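Esterase (Capnocytophaga ochracea, PDB 4W9R) is of unknown function but is probably an esterase, with an alpha/beta-hydrolase-fold domain followed by a helical C-terminal portion. Local coordinates at residues F98-L103 with N130-A135; F172-T177 with I225-D230; D280-Y285 with N344-T349. All coordinates share one frame; numbering follows the deposited sequence.

Contact 1: residues F98-L103 with N130-A135; sequences FVSAEL and NYYMLA
V99 and S100, on consecutive positions of helix 91-110, meet a single aromatic side chain, that of Y132. This helix packs against the central sheet of the alpha/beta-hydrolase fold, and Y132 belongs to a 3-10 turn at residues 131-133, in the connection that leads from helix 123-128 to strand 143-149. The contact illustrates how one long side chain can bridge two pieces of backbone that stay well apart, for even the nearest CA atoms, those of S100 and Y132, are 8.6 Å from each other.

The closely packed, buried part lies around V99 and Y132. The first torsion of V99 (chi1 179°) turns its methyls aside and its CB, with the lone hydrogen, toward the phenol oxygen: Y132 OH is 3.3 Å from V99 CB, with CG2 at 3.6 Å and CG1 at 3.7 Å flanking it. The two side chains meet at about a right angle. Neighbours close in on both residues, since F96 stacks on the Y132 ring, F141 meets that ring edge-to-face, and V99 also rests on F141.

The side nearer solvent begins at S100, which is partly exposed. S100 OG lies near the plane of the Y132 ring at its edge, beside CE1 and CD1, a contact against the ring's C-H edge without a hydrogen bond between the two residues. The polar demand of the phenol is met within the same helix, where Y132 OH donates a hydrogen bond to the carbonyl oxygen of F96.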
loop_
_atom_site.group_PDB
_atom_site.type_symbol
_atom_site.label_atom_id
_atom_site.label_comp_id
_atom_site.label_asym_id
_atom_site.label_seq_id
_atom_site.Cartn_x
_atom_site.Cartn_y
_atom_site.Cartn_z
ATOM N N PHE B 98 12.262 -20.882 -15.301
ATOM C CA PHE B 98 12.203 -21.422 -13.945
ATOM C C PHE B 98 10.860 -21.111 -13.292
ATOM O O PHE B 98 10.275 -21.959 -12.622
ATOM C CB PHE B 98 13.348 -20.867 -13.093
ATOM C CG PHE B 98 13.012 -20.739 -11.631
ATOM C CD1 PHE B 98 12.927 -21.860 -10.823
ATOM C CD2 PHE B 98 12.789 -19.492 -11.065
ATOM C CE1 PHE B 98 12.616 -21.744 -9.480
ATOM C CE2 PHE B 98 12.480 -19.368 -9.722
ATOM C CZ PHE B 98 12.395 -20.496 -8.928
ATOM N N VAL B 99 10.377 -19.890 -13.496
ATOM C CA VAL B 99 9.083 -19.483 -12.962
ATOM C C VAL B 99 7.952 -20.258 -13.634
ATOM O O VAL B 99 7.095 -20.831 -12.964
ATOM C CB VAL B 99 8.845 -17.972 -13.149
ATOM C CG1 VAL B 99 7.482 -17.576 -12.601
ATOM C CG2 VAL B 99 9.949 -17.170 -12.475
ATOM N N SER B 100 7.964 -20.272 -14.965
ATOM C CA SER B 100 6.921 -20.930 -15.748
ATOM C C SER B 100 6.898 -22.447 -15.603
ATOM O O SER B 100 5.870 -23.031 -15.268
ATOM C CB SER B 100 7.081 -20.586 -17.231
ATOM O OG SER B 100 6.754 -19.236 -17.487
ATOM N N ALA B 101 8.033 -23.082 -15.879
ATOM C CA ALA B 101 8.079 -24.535 -16.020
ATOM C C ALA B 101 8.361 -25.292 -14.724
ATOM O O ALA B 101 8.201 -26.512 -14.674
ATOM C CB ALA B 101 9.117 -24.910 -17.070
ATOM N N GLU B 102 8.768 -24.584 -13.677
ATOM C CA GLU B 102 9.168 -25.252 -12.441
ATOM C C GLU B 102 8.380 -24.774 -11.226
ATOM O O GLU B 102 7.644 -25.550 -10.614
ATOM C CB GLU B 102 10.665 -25.060 -12.193
ATOM C CG GLU B 102 11.553 -25.599 -13.301
ATOM C CD GLU B 102 13.029 -25.441 -12.993
ATOM O OE1 GLU B 102 13.358 -24.884 -11.926
ATOM O OE2 GLU B 102 13.862 -25.878 -13.816
ATOM N N LEU B 103 8.550 -23.501 -10.878
ATOM C CA LEU B 103 7.944 -22.938 -9.674
ATOM C C LEU B 103 6.423 -23.053 -9.663
ATOM O O LEU B 103 5.845 -23.605 -8.726
ATOM C CB LEU B 103 8.346 -21.471 -9.517
ATOM C CG LEU B 103 7.835 -20.787 -8.249
ATOM C CD1 LEU B 103 8.336 -21.515 -7.010
ATOM C CD2 LEU B 103 8.254 -19.330 -8.222
ATOM N N ASN B 130 6.915 -8.932 -18.673
ATOM C CA ASN B 130 6.151 -8.649 -19.883
ATOM C C ASN B 130 6.208 -9.792 -20.886
ATOM O O ASN B 130 5.254 -10.035 -21.625
ATOM C CB ASN B 130 6.656 -7.369 -20.553
ATOM C CG ASN B 130 6.379 -6.128 -19.732
ATOM O OD1 ASN B 130 5.399 -6.067 -18.990
ATOM N ND2 ASN B 130 7.241 -5.127 -19.867
ATOM N N TYR B 131 7.332 -10.503 -20.897
ATOM C CA TYR B 131 7.596 -11.507 -21.920
ATOM C C TYR B 131 6.758 -12.773 -21.762
ATOM O O TYR B 131 6.786 -13.650 -22.625
ATOM C CB TYR B 131 9.085 -11.851 -21.931
ATOM C CG TYR B 131 9.916 -10.782 -22.601
ATOM C CD1 TYR B 131 10.299 -9.639 -21.911
ATOM C CD2 TYR B 131 10.297 -10.903 -23.930
ATOM C CE1 TYR B 131 11.050 -8.653 -22.523
ATOM C CE2 TYR B 131 11.048 -9.924 -24.550
ATOM C CZ TYR B 131 11.421 -8.801 -23.844
ATOM O OH TYR B 131 12.167 -7.825 -24.461
ATOM N N TYR B 132 6.011 -12.869 -20.668
ATOM C CA TYR B 132 5.086 -13.982 -20.492
ATOM C C TYR B 132 3.885 -13.848 -21.431
ATOM O O TYR B 132 3.149 -14.810 -21.651
ATOM C CB TYR B 132 4.630 -14.077 -19.035
ATOM C CG TYR B 132 5.731 -14.535 -18.108
ATOM C CD1 TYR B 132 6.195 -15.842 -18.150
ATOM C CD2 TYR B 132 6.315 -13.663 -17.200
ATOM C CE1 TYR B 132 7.205 -16.270 -17.313
ATOM C CE2 TYR B 132 7.328 -14.084 -16.355
ATOM C CZ TYR B 132 7.768 -15.390 -16.418
ATOM O OH TYR B 132 8.775 -15.824 -15.588
HETATM N N MSE B 133 3.702 -12.654 -21.988
HETATM C CA MSE B 133 2.679 -12.412 -23.002
HETATM C C MSE B 133 3.008 -13.106 -24.320
HETATM O O MSE B 133 2.121 -13.386 -25.125
HETATM C CB MSE B 133 2.516 -10.912 -23.255
HETATM C CG MSE B 133 1.683 -10.175 -22.228
HETATM SE SE MSE B 133 1.795 -8.247 -22.501
HETATM C CE MSE B 133 1.615 -8.217 -24.435
ATOM N N LEU B 134 4.292 -13.370 -24.539
ATOM C CA LEU B 134 4.759 -13.912 -25.811
ATOM C C LEU B 134 4.782 -15.439 -25.822
ATOM O O LEU B 134 5.223 -16.048 -26.796
ATOM C CB LEU B 134 6.152 -13.365 -26.134
ATOM C CG LEU B 134 6.301 -11.842 -26.055
ATOM C CD1 LEU B 134 7.707 -11.413 -26.442
ATOM C CD2 LEU B 134 5.266 -11.145 -26.923
ATOM N N ALA B 135 4.316 -16.048 -24.735
ATOM C CA ALA B 135 4.283 -17.505 -24.616
ATOM C C ALA B 135 3.446 -18.145 -25.723
ATOM O O ALA B 135 2.294 -17.770 -25.942
ATOM C CB ALA B 135 3.749 -17.909 -23.250
#

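Contact 2: residues F172-T177 with I225-D230; sequences FYYMAT and IAQALD
Y174 and A228 meet first at their CB atoms, 4.1 Å apart, and from there the tyrosine can be followed outward across the face of helix 217-232. Its CG is anti to the backbone N (chi1 -179°), which carries the ring off the strand to the helix. CG and CD1 each lie 3.8 Å from A228 CB, and this methyl sits over one face of the ring, offset toward the rim. It makes a CH-pi contact 4.1 Å from the ring centroid. Further out the partner changes: CE2 and CZ come alongside the CB of Q227, with Q227 OE1 at the ring edge.

Helix and strand run nearly antiparallel, at 164°, with their axes 9.3 Å apart at closest approach. This is the sheet-to-helix packing of an alpha/beta-hydrolase fold, in which helix 217-232 comes after strand 205-213, outermost in this chain's sheet, and turns back over the sheet. Y173 and M175, alternating with the residues that face this helix, meet helix 183-196 on the other face of the sheet.

At the tip, Y174 OH donates a 2.8 Å hydrogen bond to Q227 OE1. The donor stands above the carbonyl plane, 46° out of it, and the ring and amide planes are close to perpendicular. Q227 NE2 is hydrogen-bonded to Q223 OE1 of the second subunit, and two partners of opposite kind would hold the amide against a flip. Two residues earlier on the strand, F172 offers CE2 and CZ to the helix backbone, its CZ lying 3.6 Å from the carbonyl oxygen of A228.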
loop_
_atom_site.group_PDB
_atom_site.type_symbol
_atom_site.label_atom_id
_atom_site.label_comp_id
_atom_site.label_asym_id
_atom_site.label_seq_id
_atom_site.Cartn_x
_atom_site.Cartn_y
_atom_site.Cartn_z
ATOM N N PHE B 172 -5.091 -9.444 -17.808
ATOM C CA PHE B 172 -5.049 -8.173 -17.097
ATOM C C PHE B 172 -3.616 -7.663 -17.046
ATOM O O PHE B 172 -2.755 -8.277 -16.417
ATOM C CB PHE B 172 -5.616 -8.317 -15.684
ATOM C CG PHE B 172 -5.617 -7.036 -14.898
ATOM C CD1 PHE B 172 -6.688 -6.160 -14.978
ATOM C CD2 PHE B 172 -4.548 -6.705 -14.079
ATOM C CE1 PHE B 172 -6.693 -4.979 -14.258
ATOM C CE2 PHE B 172 -4.547 -5.524 -13.357
ATOM C CZ PHE B 172 -5.621 -4.661 -13.447
ATOM N N TYR B 173 -3.363 -6.540 -17.710
ATOM C CA TYR B 173 -2.027 -5.962 -17.723
ATOM C C TYR B 173 -2.006 -4.592 -17.057
ATOM O O TYR B 173 -2.799 -3.714 -17.397
ATOM C CB TYR B 173 -1.494 -5.854 -19.152
ATOM C CG TYR B 173 -0.093 -5.292 -19.228
ATOM C CD1 TYR B 173 1.012 -6.096 -18.980
ATOM C CD2 TYR B 173 0.127 -3.955 -19.540
ATOM C CE1 TYR B 173 2.294 -5.588 -19.043
ATOM C CE2 TYR B 173 1.407 -3.438 -19.605
ATOM C CZ TYR B 173 2.486 -4.258 -19.357
ATOM O OH TYR B 173 3.762 -3.747 -19.422
ATOM N N TYR B 174 -1.087 -4.418 -16.113
ATOM C CA TYR B 174 -0.941 -3.151 -15.407
ATOM C C TYR B 174 0.516 -2.709 -15.375
ATOM O O TYR B 174 1.382 -3.434 -14.887
ATOM C CB TYR B 174 -1.484 -3.263 -13.981
ATOM C CG TYR B 174 -1.400 -1.978 -13.185
ATOM C CD1 TYR B 174 -0.288 -1.689 -12.403
ATOM C CD2 TYR B 174 -2.433 -1.056 -13.213
ATOM C CE1 TYR B 174 -0.209 -0.516 -11.675
ATOM C CE2 TYR B 174 -2.365 0.119 -12.487
ATOM C CZ TYR B 174 -1.253 0.384 -11.720
ATOM O OH TYR B 174 -1.186 1.554 -10.999
HETATM N N MSE B 175 0.780 -1.514 -15.891
HETATM C CA MSE B 175 2.122 -0.949 -15.841
HETATM C C MSE B 175 2.111 0.428 -15.186
HETATM O O MSE B 175 1.266 1.266 -15.497
HETATM C CB MSE B 175 2.723 -0.859 -17.242
HETATM C CG MSE B 175 4.024 -0.072 -17.301
HETATM SE SE MSE B 175 4.782 -0.011 -19.094
HETATM C CE MSE B 175 6.195 1.296 -18.784
ATOM N N ALA B 176 3.050 0.650 -14.274
ATOM C CA ALA B 176 3.159 1.932 -13.591
ATOM C C ALA B 176 4.593 2.446 -13.606
ATOM O O ALA B 176 5.543 1.664 -13.548
ATOM C CB ALA B 176 2.653 1.814 -12.160
ATOM N N THR B 177 4.743 3.764 -13.689
ATOM C CA THR B 177 6.060 4.386 -13.633
ATOM C C THR B 177 5.995 5.733 -12.913
ATOM O O THR B 177 4.925 6.329 -12.782
ATOM C CB THR B 177 6.655 4.577 -15.043
ATOM O OG1 THR B 177 7.959 5.163 -14.939
ATOM C CG2 THR B 177 5.762 5.475 -15.884
ATOM N N ILE B 225 0.494 -1.503 -6.736
ATOM C CA ILE B 225 -0.034 -2.770 -6.242
ATOM C C ILE B 225 -1.484 -2.618 -5.803
ATOM O O ILE B 225 -2.333 -3.447 -6.129
ATOM C CB ILE B 225 0.794 -3.306 -5.062
ATOM C CG1 ILE B 225 2.252 -3.496 -5.477
ATOM C CG2 ILE B 225 0.214 -4.614 -4.546
ATOM C CD1 ILE B 225 3.156 -3.933 -4.350
ATOM N N ALA B 226 -1.759 -1.545 -5.066
ATOM C CA ALA B 226 -3.101 -1.280 -4.560
ATOM C C ALA B 226 -4.105 -1.133 -5.699
ATOM O O ALA B 226 -5.192 -1.709 -5.658
ATOM C CB ALA B 226 -3.099 -0.034 -3.692
ATOM N N GLN B 227 -3.729 -0.366 -6.717
ATOM C CA GLN B 227 -4.594 -0.148 -7.869
ATOM C C GLN B 227 -4.785 -1.420 -8.688
ATOM O O GLN B 227 -5.905 -1.751 -9.074
ATOM C CB GLN B 227 -4.029 0.962 -8.758
ATOM C CG GLN B 227 -4.107 2.347 -8.143
ATOM C CD GLN B 227 -3.644 3.434 -9.092
ATOM O OE1 GLN B 227 -3.312 3.167 -10.249
ATOM N NE2 GLN B 227 -3.623 4.669 -8.608
ATOM N N ALA B 228 -3.687 -2.127 -8.947
ATOM C CA ALA B 228 -3.721 -3.320 -9.787
ATOM C C ALA B 228 -4.629 -4.395 -9.201
ATOM O O ALA B 228 -5.473 -4.953 -9.901
ATOM C CB ALA B 228 -2.317 -3.865 -9.988
ATOM N N LEU B 229 -4.455 -4.676 -7.914
ATOM C CA LEU B 229 -5.290 -5.656 -7.225
ATOM C C LEU B 229 -6.751 -5.224 -7.198
ATOM O O LEU B 229 -7.653 -6.051 -7.325
ATOM C CB LEU B 229 -4.791 -5.876 -5.797
ATOM C CG LEU B 229 -3.415 -6.518 -5.639
ATOM C CD1 LEU B 229 -3.019 -6.544 -4.175
ATOM C CD2 LEU B 229 -3.408 -7.920 -6.230
ATOM N N ASP B 230 -6.973 -3.925 -7.032
ATOM C CA ASP B 230 -8.320 -3.379 -6.956
ATOM C C ASP B 230 -9.096 -3.608 -8.248
ATOM O O ASP B 230 -10.240 -4.060 -8.223
ATOM C CB ASP B 230 -8.272 -1.883 -6.642
ATOM C CG ASP B 230 -9.653 -1.266 -6.537
ATOM O OD1 ASP B 230 -10.504 -1.830 -5.816
ATOM O OD2 ASP B 230 -9.890 -0.219 -7.179
#

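Contact 3: residues D280-Y285 with N344-T349; sequences DVMATY and NIDFIT
The ring of F347 meets two side chains of helix 278-290, the selenomethionine M282 and Y285. One of its faces is taken by a residue of its own loop, I348, whose CD1 stands 3.4 Å above the ring plane of F347 and offset toward the rim. At the edge, in the plane, lie the selenium of M282 and OD1 of D346. The Y285 ring takes neither position: its plane is turned 35° from that of F347, the centroids are 5.9 Å apart, and Y285 CE2 comes within 3.6 Å of F347 CZ. F318 stacks on the Y285 ring, so the aromatic packing continues past the loop.

The selenium of M282, where the natural protein has sulfur, is 5.1 Å from the F347 centroid and makes a Met-aromatic contact of the edge type. The side chain reaches it by bending at chi2 (-52°), which also brings M282 CE to 3.6 Å from D346 OD2. Residues I345 to I348 form a type II' beta turn, closed by I348 N donating to I345 O at 2.9 Å. The turn lies in the helical C-terminal portion, between helices 329-339 and 350-362. F347 has its CG in the crowded position between backbone N and carbonyl carbon (chi1 74°), and this swings the ring across to helix 278-290.

Replacing F347 by alanine removes the ring, which is likely to open a gap between turn and helix and to cost M282 SE its edge contact and Y285 CE2 its neighbour from the loop, though F318 still stacks on Y285. Y285 OH is hydrogen-bonded to E321 and, weakly, to an acetate ion probably taken from the crystallisation liquor.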
loop_
_atom_site.group_PDB
_atom_site.type_symbol
_atom_site.label_atom_id
_atom_site.label_comp_id
_atom_site.label_asym_id
_atom_site.label_seq_id
_atom_site.Cartn_x
_atom_site.Cartn_y
_atom_site.Cartn_z
ATOM N N ASP B 280 -25.894 -9.323 -2.026
ATOM C CA ASP B 280 -26.129 -9.449 -3.460
ATOM C C ASP B 280 -27.472 -10.108 -3.758
ATOM O O ASP B 280 -28.135 -9.769 -4.739
ATOM C CB ASP B 280 -24.997 -10.242 -4.115
ATOM C CG ASP B 280 -23.716 -9.439 -4.235
ATOM O OD1 ASP B 280 -23.639 -8.347 -3.634
ATOM O OD2 ASP B 280 -22.786 -9.904 -4.928
ATOM N N VAL B 281 -27.868 -11.052 -2.912
ATOM C CA VAL B 281 -29.144 -11.734 -3.085
ATOM C C VAL B 281 -30.308 -10.784 -2.829
ATOM O O VAL B 281 -31.249 -10.711 -3.620
ATOM C CB VAL B 281 -29.266 -12.954 -2.154
ATOM C CG1 VAL B 281 -30.656 -13.565 -2.258
ATOM C CG2 VAL B 281 -28.200 -13.984 -2.491
HETATM N N MSE B 282 -30.235 -10.047 -1.724
HETATM C CA MSE B 282 -31.292 -9.111 -1.356
HETATM C C MSE B 282 -31.407 -7.960 -2.349
HETATM O O MSE B 282 -32.501 -7.452 -2.594
HETATM C CB MSE B 282 -31.056 -8.569 0.053
HETATM C CG MSE B 282 -31.278 -9.601 1.143
HETATM SE SE MSE B 282 -33.018 -10.469 0.970
HETATM C CE MSE B 282 -32.879 -11.735 2.446
ATOM N N ALA B 283 -30.278 -7.552 -2.917
ATOM C CA ALA B 283 -30.275 -6.508 -3.933
ATOM C C ALA B 283 -31.034 -6.981 -5.164
ATOM O O ALA B 283 -31.777 -6.220 -5.783
ATOM C CB ALA B 283 -28.854 -6.118 -4.298
ATOM N N THR B 284 -30.845 -8.250 -5.508
ATOM C CA THR B 284 -31.529 -8.848 -6.644
ATOM C C THR B 284 -33.022 -8.964 -6.359
ATOM O O THR B 284 -33.854 -8.666 -7.215
ATOM C CB THR B 284 -30.957 -10.240 -6.975
ATOM O OG1 THR B 284 -29.535 -10.150 -7.132
ATOM C CG2 THR B 284 -31.575 -10.783 -8.255
ATOM N N TYR B 285 -33.347 -9.385 -5.140
ATOM C CA TYR B 285 -34.730 -9.572 -4.717
ATOM C C TYR B 285 -35.499 -8.253 -4.684
ATOM O O TYR B 285 -36.651 -8.187 -5.114
ATOM C CB TYR B 285 -34.766 -10.244 -3.342
ATOM C CG TYR B 285 -36.144 -10.379 -2.733
ATOM C CD1 TYR B 285 -37.047 -11.323 -3.206
ATOM C CD2 TYR B 285 -36.535 -9.576 -1.671
ATOM C CE1 TYR B 285 -38.303 -11.455 -2.644
ATOM C CE2 TYR B 285 -37.790 -9.699 -1.103
ATOM C CZ TYR B 285 -38.668 -10.641 -1.592
ATOM O OH TYR B 285 -39.917 -10.766 -1.029
ATOM N N ASN B 344 -34.726 -19.411 10.210
ATOM C CA ASN B 344 -34.910 -18.036 9.768
ATOM C C ASN B 344 -33.629 -17.425 9.218
ATOM O O ASN B 344 -32.535 -17.708 9.706
ATOM C CB ASN B 344 -35.427 -17.170 10.918
ATOM C CG ASN B 344 -36.738 -17.670 11.484
ATOM O OD1 ASN B 344 -37.465 -18.421 10.833
ATOM N ND2 ASN B 344 -37.052 -17.246 12.703
ATOM N N ILE B 345 -33.772 -16.586 8.199
ATOM C CA ILE B 345 -32.653 -15.805 7.690
ATOM C C ILE B 345 -33.126 -14.398 7.326
ATOM O O ILE B 345 -34.140 -14.233 6.648
ATOM C CB ILE B 345 -31.993 -16.482 6.469
ATOM C CG1 ILE B 345 -30.917 -15.574 5.868
ATOM C CG2 ILE B 345 -33.039 -16.860 5.426
ATOM C CD1 ILE B 345 -30.167 -16.195 4.712
ATOM N N ASP B 346 -32.388 -13.392 7.794
ATOM C CA ASP B 346 -32.728 -11.987 7.569
ATOM C C ASP B 346 -34.173 -11.700 7.981
ATOM O O ASP B 346 -34.570 -11.990 9.110
ATOM C CB ASP B 346 -32.496 -11.605 6.103
ATOM C CG ASP B 346 -32.337 -10.106 5.903
ATOM O OD1 ASP B 346 -33.062 -9.331 6.562
ATOM O OD2 ASP B 346 -31.483 -9.702 5.086
ATOM N N PHE B 347 -34.958 -11.149 7.060
ATOM C CA PHE B 347 -36.337 -10.776 7.361
ATOM C C PHE B 347 -37.300 -11.941 7.160
ATOM O O PHE B 347 -38.508 -11.794 7.345
ATOM C CB PHE B 347 -36.774 -9.579 6.510
ATOM C CG PHE B 347 -37.043 -9.912 5.070
ATOM C CD1 PHE B 347 -38.337 -10.138 4.626
ATOM C CD2 PHE B 347 -36.005 -9.982 4.155
ATOM C CE1 PHE B 347 -38.589 -10.436 3.300
ATOM C CE2 PHE B 347 -36.251 -10.281 2.827
ATOM C CZ PHE B 347 -37.546 -10.506 2.399
ATOM N N ILE B 348 -36.768 -13.102 6.791
ATOM C CA ILE B 348 -37.609 -14.280 6.628
ATOM C C ILE B 348 -37.691 -14.995 7.963
ATOM O O ILE B 348 -36.696 -15.520 8.460
ATOM C CB ILE B 348 -37.057 -15.257 5.570
ATOM C CG1 ILE B 348 -36.483 -14.500 4.371
ATOM C CG2 ILE B 348 -38.136 -16.242 5.137
ATOM C CD1 ILE B 348 -37.505 -13.733 3.606
ATOM N N THR B 349 -38.888 -15.019 8.537
ATOM C CA THR B 349 -39.087 -15.581 9.865
ATOM C C THR B 349 -40.330 -16.449 9.910
ATOM O O THR B 349 -41.183 -16.368 9.028
ATOM C CB THR B 349 -39.217 -14.481 10.933
ATOM O OG1 THR B 349 -40.260 -13.572 10.556
ATOM C CG2 THR B 349 -37.909 -13.714 11.084
#

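How the contacts relate
Read from the N terminus, the three contacts close loops in series, and none nests within or crosses another. Contact 1 closes the first, a loop carrying strand 116-122 and helix 123-128. Contact 2 then joins strand 171-180 to helix 217-232 across a loop containing strand 205-213, outermost in this chain's sheet. These two touch: N130 OD1 and Y173 OH, 2.9 Å apart, probably share a hydrogen bond, tying the connection after helix 123-128 to the sheet. Contact 3 comes last, in a region whose loop holds helices but no strand. Its centre is about 45 Å from that of contact 1, on the opposite side of the chain's centre, and about 35 Å from that of contact 2.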